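Local coordinates for protein 5,10-methylenetetrahydromethanopterin reductase (Methanopyrus kandleri, PDB 1EZW) that catalyses the reversible, coenzyme F420-dependent reduction of methylene-tetrahydromethanopterin to methyl-tetrahydromethanopterin, a step of methanogenesis from carbon dioxide, at residues Ile23-Asp28 with Ala335-Gly340; Glu243-Val248 with Ser299-Pro304. One frame throughout, in Å; residues are numbered along the deposited sequence.

Contact 1 of 2, residues Ile23-Asp28 with Ala335-Gly340; sequences IKVAED and AIELVG
Val25 and Ala26 pack against Ile336 in a buried, mainly apolar helix-helix contact on the outer layer of the barrel, where helix 16-28 lies beside helix 332-342 and the aliphatic stem of Glu337 sits at the edge. The two segments run almost parallel, with an angle of 13° and an axis separation of 9.1 Å at closest approach. Ile336 supplies the central branch. Its CG2 lies anti to the backbone N and reaches over the neighbouring backbone, coming within 3.5 Å of Ala26 CA, while Ala26 CB is a little farther from that CG2, at 4.1 Å. The small side chain of Ala26 thus lets a methyl group settle almost on the main chain. Val25 points at the facing helix and its side chain meets that of Ile336 at a slant: with CG1 anti to the backbone N (chi1 179°), this methyl meets Ile336 CG2 at 3.8 Å. The same CG1 also lies 3.9 Å from Glu337 CG.

The pairing is that of neighbouring helices in a (beta/alpha)8 barrel, here the first and the last, which follow strands 5-10 and 321-324, neighbours in the sheet where the ring closes. Ile8 of strand 5-10 packs against both Ala26 and Ile336. Glu337 carries its carboxylate on to a salt bridge between OE2 and Lys15 of one neighbouring subunit. On helix 16-28, Lys24 NZ forms a salt bridge with Asp28 OD1 at 2.7 Å, using the syn lone pair of that oxygen, and makes a cation-pi contact with Trp85 of a second neighbouring subunit.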
loop_
_atom_site.group_PDB
_atom_site.type_symbol
_atom_site.label_atom_id
_atom_site.label_comp_id
_atom_site.label_asym_id
_atom_site.label_seq_id
_atom_site.Cartn_x
_atom_site.Cartn_y
_atom_site.Cartn_z
ATOM N N ILE A 23 -1.497 11.104 -9.069
ATOM C CA ILE A 23 -0.064 11.358 -8.840
ATOM C C ILE A 23 0.778 10.265 -9.516
ATOM O O ILE A 23 1.836 10.562 -10.095
ATOM C CB ILE A 23 0.230 11.449 -7.338
ATOM C CG1 ILE A 23 -0.428 12.727 -6.785
ATOM C CG2 ILE A 23 1.760 11.529 -7.094
ATOM C CD1 ILE A 23 -0.304 12.918 -5.240
ATOM N N LYS A 24 0.320 9.004 -9.465
ATOM C CA LYS A 24 1.044 7.951 -10.184
ATOM C C LYS A 24 1.028 8.248 -11.708
ATOM O O LYS A 24 2.059 8.086 -12.359
ATOM C CB LYS A 24 0.412 6.571 -9.875
ATOM C CG LYS A 24 0.961 5.387 -10.704
ATOM C CD LYS A 24 2.450 5.201 -10.442
ATOM C CE LYS A 24 2.944 3.768 -10.807
ATOM N NZ LYS A 24 2.961 3.493 -12.230
ATOM N N VAL A 25 -0.105 8.678 -12.266
ATOM C CA VAL A 25 -0.158 9.018 -13.698
ATOM C C VAL A 25 0.836 10.131 -13.993
ATOM O O VAL A 25 1.619 10.022 -14.955
ATOM C CB VAL A 25 -1.561 9.375 -14.169
ATOM C CG1 VAL A 25 -1.544 9.746 -15.690
ATOM C CG2 VAL A 25 -2.478 8.127 -13.962
ATOM N N ALA A 26 0.880 11.134 -13.132
ATOM C CA ALA A 26 1.886 12.215 -13.325
ATOM C C ALA A 26 3.316 11.670 -13.296
ATOM O O ALA A 26 4.166 12.008 -14.165
ATOM C CB ALA A 26 1.712 13.315 -12.258
ATOM N N GLU A 27 3.644 10.825 -12.315
ATOM C CA GLU A 27 4.980 10.236 -12.263
ATOM C C GLU A 27 5.277 9.474 -13.563
ATOM O O GLU A 27 6.368 9.588 -14.129
ATOM C CB GLU A 27 5.089 9.232 -11.114
ATOM C CG GLU A 27 6.428 8.516 -11.052
ATOM C CD GLU A 27 6.487 7.593 -9.840
ATOM O OE1 GLU A 27 6.472 6.354 -10.008
ATOM O OE2 GLU A 27 6.509 8.152 -8.729
ATOM N N ASP A 28 4.313 8.675 -14.019
ATOM C CA ASP A 28 4.519 7.857 -15.211
ATOM C C ASP A 28 4.758 8.736 -16.443
ATOM O O ASP A 28 5.424 8.297 -17.406
ATOM C CB ASP A 28 3.290 6.986 -15.503
ATOM C CG ASP A 28 3.121 5.830 -14.524
ATOM O OD1 ASP A 28 4.006 5.539 -13.710
ATOM O OD2 ASP A 28 2.052 5.210 -14.599
ATOM N N ALA A 335 -5.402 14.946 -19.381
ATOM C CA ALA A 335 -4.618 16.200 -19.409
ATOM C C ALA A 335 -3.176 15.942 -18.968
ATOM O O ALA A 335 -2.200 16.395 -19.573
ATOM C CB ALA A 335 -5.293 17.260 -18.522
ATOM N N ILE A 336 -3.022 15.187 -17.890
ATOM C CA ILE A 336 -1.689 14.867 -17.439
ATOM C C ILE A 336 -0.913 14.115 -18.516
ATOM O O ILE A 336 0.270 14.353 -18.728
ATOM C CB ILE A 336 -1.769 14.003 -16.125
ATOM C CG1 ILE A 336 -2.332 14.879 -15.000
ATOM C CG2 ILE A 336 -0.380 13.409 -15.773
ATOM C CD1 ILE A 336 -2.786 14.087 -13.736
ATOM N N GLU A 337 -1.584 13.171 -19.178
ATOM C CA GLU A 337 -0.940 12.388 -20.222
ATOM C C GLU A 337 -0.577 13.277 -21.422
ATOM O O GLU A 337 0.473 13.092 -22.037
ATOM C CB GLU A 337 -1.881 11.240 -20.638
ATOM C CG GLU A 337 -2.002 10.190 -19.523
ATOM C CD GLU A 337 -2.927 9.058 -19.883
ATOM O OE1 GLU A 337 -3.974 9.326 -20.534
ATOM O OE2 GLU A 337 -2.620 7.920 -19.491
ATOM N N LEU A 338 -1.445 14.229 -21.733
ATOM C CA LEU A 338 -1.182 15.138 -22.860
ATOM C C LEU A 338 0.059 15.983 -22.509
ATOM O O LEU A 338 0.948 16.220 -23.345
ATOM C CB LEU A 338 -2.446 15.971 -23.116
ATOM C CG LEU A 338 -2.491 16.761 -24.416
ATOM C CD1 LEU A 338 -2.097 15.846 -25.597
ATOM C CD2 LEU A 338 -3.873 17.347 -24.569
ATOM N N VAL A 339 0.191 16.402 -21.252
ATOM C CA VAL A 339 1.413 17.113 -20.865
ATOM C C VAL A 339 2.643 16.194 -21.002
ATOM O O VAL A 339 3.675 16.589 -21.541
ATOM C CB VAL A 339 1.328 17.641 -19.383
ATOM C CG1 VAL A 339 2.710 18.227 -18.925
ATOM C CG2 VAL A 339 0.270 18.684 -19.276
ATOM N N GLY A 340 2.557 14.949 -20.518
ATOM C CA GLY A 340 3.717 14.077 -20.613
ATOM C C GLY A 340 4.096 13.734 -22.059
ATOM O O GLY A 340 5.278 13.615 -22.382
#

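Contact 2 of 2, residues Glu243-Val248 with Ser299-Pro304; sequences EATKIV and SIAGDP
Thr245 is turned so that its OG1 lies between the backbone N and the carbonyl carbon (chi1 68°), which places CG2 anti to the carbonyl carbon and directs this methyl at Ser299 and Ala301. Ser299 has a similar rotation, its OG tucked between N and C (chi1 78°), and this oxygen stands 3.9 Å from Thr245 CG2. The closest meeting is methyl to methyl: Thr245 CG2 is 3.5 Å from Ala301 CB, tighter than normal for two carbons. No hydrogen bond crosses the contact; Thr245 OG1 bonds to Ile242 O in the preceding turn of its helix, and Ser299 OG bonds to Ile295 O. Thr245 thus turns its methyl, not its hydroxyl, to the strand side, and with it meets the Ser299 oxygen and the Ala301 methyl in a buried setting.

Strand 300-302 pairs in parallel with strand 232-234, and helix 238-254, which follows the latter, packs on this small two-stranded sheet. The connection is a beta-alpha-beta crossover, enlarged by further helices before the chain returns to the second strand, and it lies in the sequence between barrel strands 225-229 and 321-324. Thr245 also touches Ser233 of the partner strand, so this one residue packs on both strands. Ser299 and Ala301 point their CB atoms toward the helix, whereas Ile300 points the other way and packs on helix 304-316. Past Ala301, Gly302 has a positive phi of 143°, accessible chiefly to glycine, and Asp303 then takes the N-cap position of helix 304-316. Elsewhere on helix 238-254, Lys246 NZ meets Glu243 OE1 at 3.0 Å in a salt bridge within the segment.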
loop_
_atom_site.group_PDB
_atom_site.type_symbol
_atom_site.label_atom_id
_atom_site.label_comp_id
_atom_site.label_asym_id
_atom_site.label_seq_id
_atom_site.Cartn_x
_atom_site.Cartn_y
_atom_site.Cartn_z
ATOM N N GLU A 243 -12.258 26.822 -21.832
ATOM C CA GLU A 243 -13.515 26.866 -21.116
ATOM C C GLU A 243 -13.369 26.333 -19.697
ATOM O O GLU A 243 -13.951 26.875 -18.756
ATOM C CB GLU A 243 -14.561 26.040 -21.873
ATOM C CG GLU A 243 -15.975 26.173 -21.307
ATOM C CD GLU A 243 -16.462 27.606 -21.335
ATOM O OE1 GLU A 243 -16.222 28.281 -22.362
ATOM O OE2 GLU A 243 -17.091 28.049 -20.345
ATOM N N ALA A 244 -12.595 25.261 -19.548
ATOM C CA ALA A 244 -12.391 24.634 -18.241
ATOM C C ALA A 244 -11.730 25.558 -17.222
ATOM O O ALA A 244 -11.873 25.381 -16.009
ATOM C CB ALA A 244 -11.572 23.353 -18.419
ATOM N N THR A 245 -10.991 26.557 -17.696
ATOM C CA THR A 245 -10.339 27.461 -16.768
ATOM C C THR A 245 -11.262 28.496 -16.134
ATOM O O THR A 245 -10.975 28.982 -15.049
ATOM C CB THR A 245 -9.216 28.320 -17.422
ATOM O OG1 THR A 245 -9.813 29.245 -18.334
ATOM C CG2 THR A 245 -8.225 27.482 -18.170
ATOM N N LYS A 246 -12.372 28.816 -16.787
ATOM C CA LYS A 246 -13.227 29.904 -16.299
ATOM C C LYS A 246 -13.603 29.984 -14.836
ATOM O O LYS A 246 -13.350 31.013 -14.198
ATOM C CB LYS A 246 -14.459 30.038 -17.201
ATOM C CG LYS A 246 -14.044 30.514 -18.593
ATOM C CD LYS A 246 -15.202 30.742 -19.550
ATOM C CE LYS A 246 -14.672 31.110 -20.938
ATOM N NZ LYS A 246 -15.745 31.229 -21.967
ATOM N N ILE A 247 -14.179 28.928 -14.273
ATOM C CA ILE A 247 -14.531 28.995 -12.865
ATOM C C ILE A 247 -13.304 29.311 -12.025
ATOM O O ILE A 247 -13.361 30.136 -11.121
ATOM C CB ILE A 247 -15.165 27.680 -12.353
ATOM C CG1 ILE A 247 -15.523 27.817 -10.868
ATOM C CG2 ILE A 247 -14.185 26.515 -12.527
ATOM C CD1 ILE A 247 -16.469 28.961 -10.541
ATOM N N VAL A 248 -12.174 28.676 -12.331
ATOM C CA VAL A 248 -10.978 28.934 -11.540
ATOM C C VAL A 248 -10.460 30.364 -11.748
ATOM O O VAL A 248 -10.112 31.036 -10.789
ATOM C CB VAL A 248 -9.857 27.900 -11.844
ATOM C CG1 VAL A 248 -8.625 28.214 -11.005
ATOM C CG2 VAL A 248 -10.352 26.462 -11.519
ATOM N N SER A 299 -3.924 32.095 -16.279
ATOM C CA SER A 299 -3.894 30.651 -16.522
ATOM C C SER A 299 -2.996 30.388 -17.711
ATOM O O SER A 299 -2.608 31.327 -18.456
ATOM C CB SER A 299 -5.296 30.111 -16.851
ATOM O OG SER A 299 -5.677 30.397 -18.205
ATOM N N ILE A 300 -2.634 29.119 -17.859
ATOM C CA ILE A 300 -1.889 28.640 -19.010
ATOM C C ILE A 300 -2.929 27.687 -19.578
ATOM O O ILE A 300 -3.168 26.596 -19.037
ATOM C CB ILE A 300 -0.629 27.869 -18.628
ATOM C CG1 ILE A 300 0.407 28.812 -18.023
ATOM C CG2 ILE A 300 -0.013 27.219 -19.857
ATOM C CD1 ILE A 300 1.634 28.052 -17.571
ATOM N N ALA A 301 -3.574 28.095 -20.667
ATOM C CA ALA A 301 -4.617 27.263 -21.251
ATOM C C ALA A 301 -4.600 27.136 -22.776
ATOM O O ALA A 301 -4.277 28.094 -23.493
ATOM C CB ALA A 301 -5.992 27.786 -20.796
ATOM N N GLY A 302 -4.962 25.954 -23.270
ATOM C CA GLY A 302 -5.011 25.748 -24.715
ATOM C C GLY A 302 -4.572 24.382 -25.166
ATOM O O GLY A 302 -4.527 23.466 -24.341
ATOM N N ASP A 303 -4.267 24.215 -26.456
ATOM C CA ASP A 303 -3.797 22.922 -26.938
ATOM C C ASP A 303 -2.313 22.842 -26.655
ATOM O O ASP A 303 -1.710 23.821 -26.199
ATOM C CB ASP A 303 -4.161 22.680 -28.436
ATOM C CG ASP A 303 -3.633 23.759 -29.388
ATOM O OD1 ASP A 303 -4.213 23.873 -30.498
ATOM O OD2 ASP A 303 -2.658 24.460 -29.085
ATOM N N PRO A 304 -1.696 21.674 -26.864
ATOM C CA PRO A 304 -0.268 21.531 -26.600
ATOM C C PRO A 304 0.621 22.605 -27.225
ATOM O O PRO A 304 1.585 23.065 -26.612
ATOM C CB PRO A 304 0.022 20.116 -27.098
ATOM C CG PRO A 304 -1.242 19.424 -26.765
ATOM C CD PRO A 304 -2.257 20.387 -27.306
#

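Both contacts are buried and neither has a hydrogen bond across it, yet they sit in different parts of the fold. Contact 1 joins two barrel helices from opposite ends of the chain and borders on other subunits, whereas contact 2 joins a helix to a short strand in the inserted crossover and is touched by no other chain. Val25 and Ile336 carry most of the first, with Ala26 and the stem of Glu337; small methyl groups beside hydroxyls bonded to backbone carbonyls make the second. Along the chain contact 2 is nested within the loop that contact 1 closes. Their centres are about 17 Å apart, but the segments meet where Leu338 CG lies 3.8 Å from Pro304 CG, and strand 232-234 adjoins both.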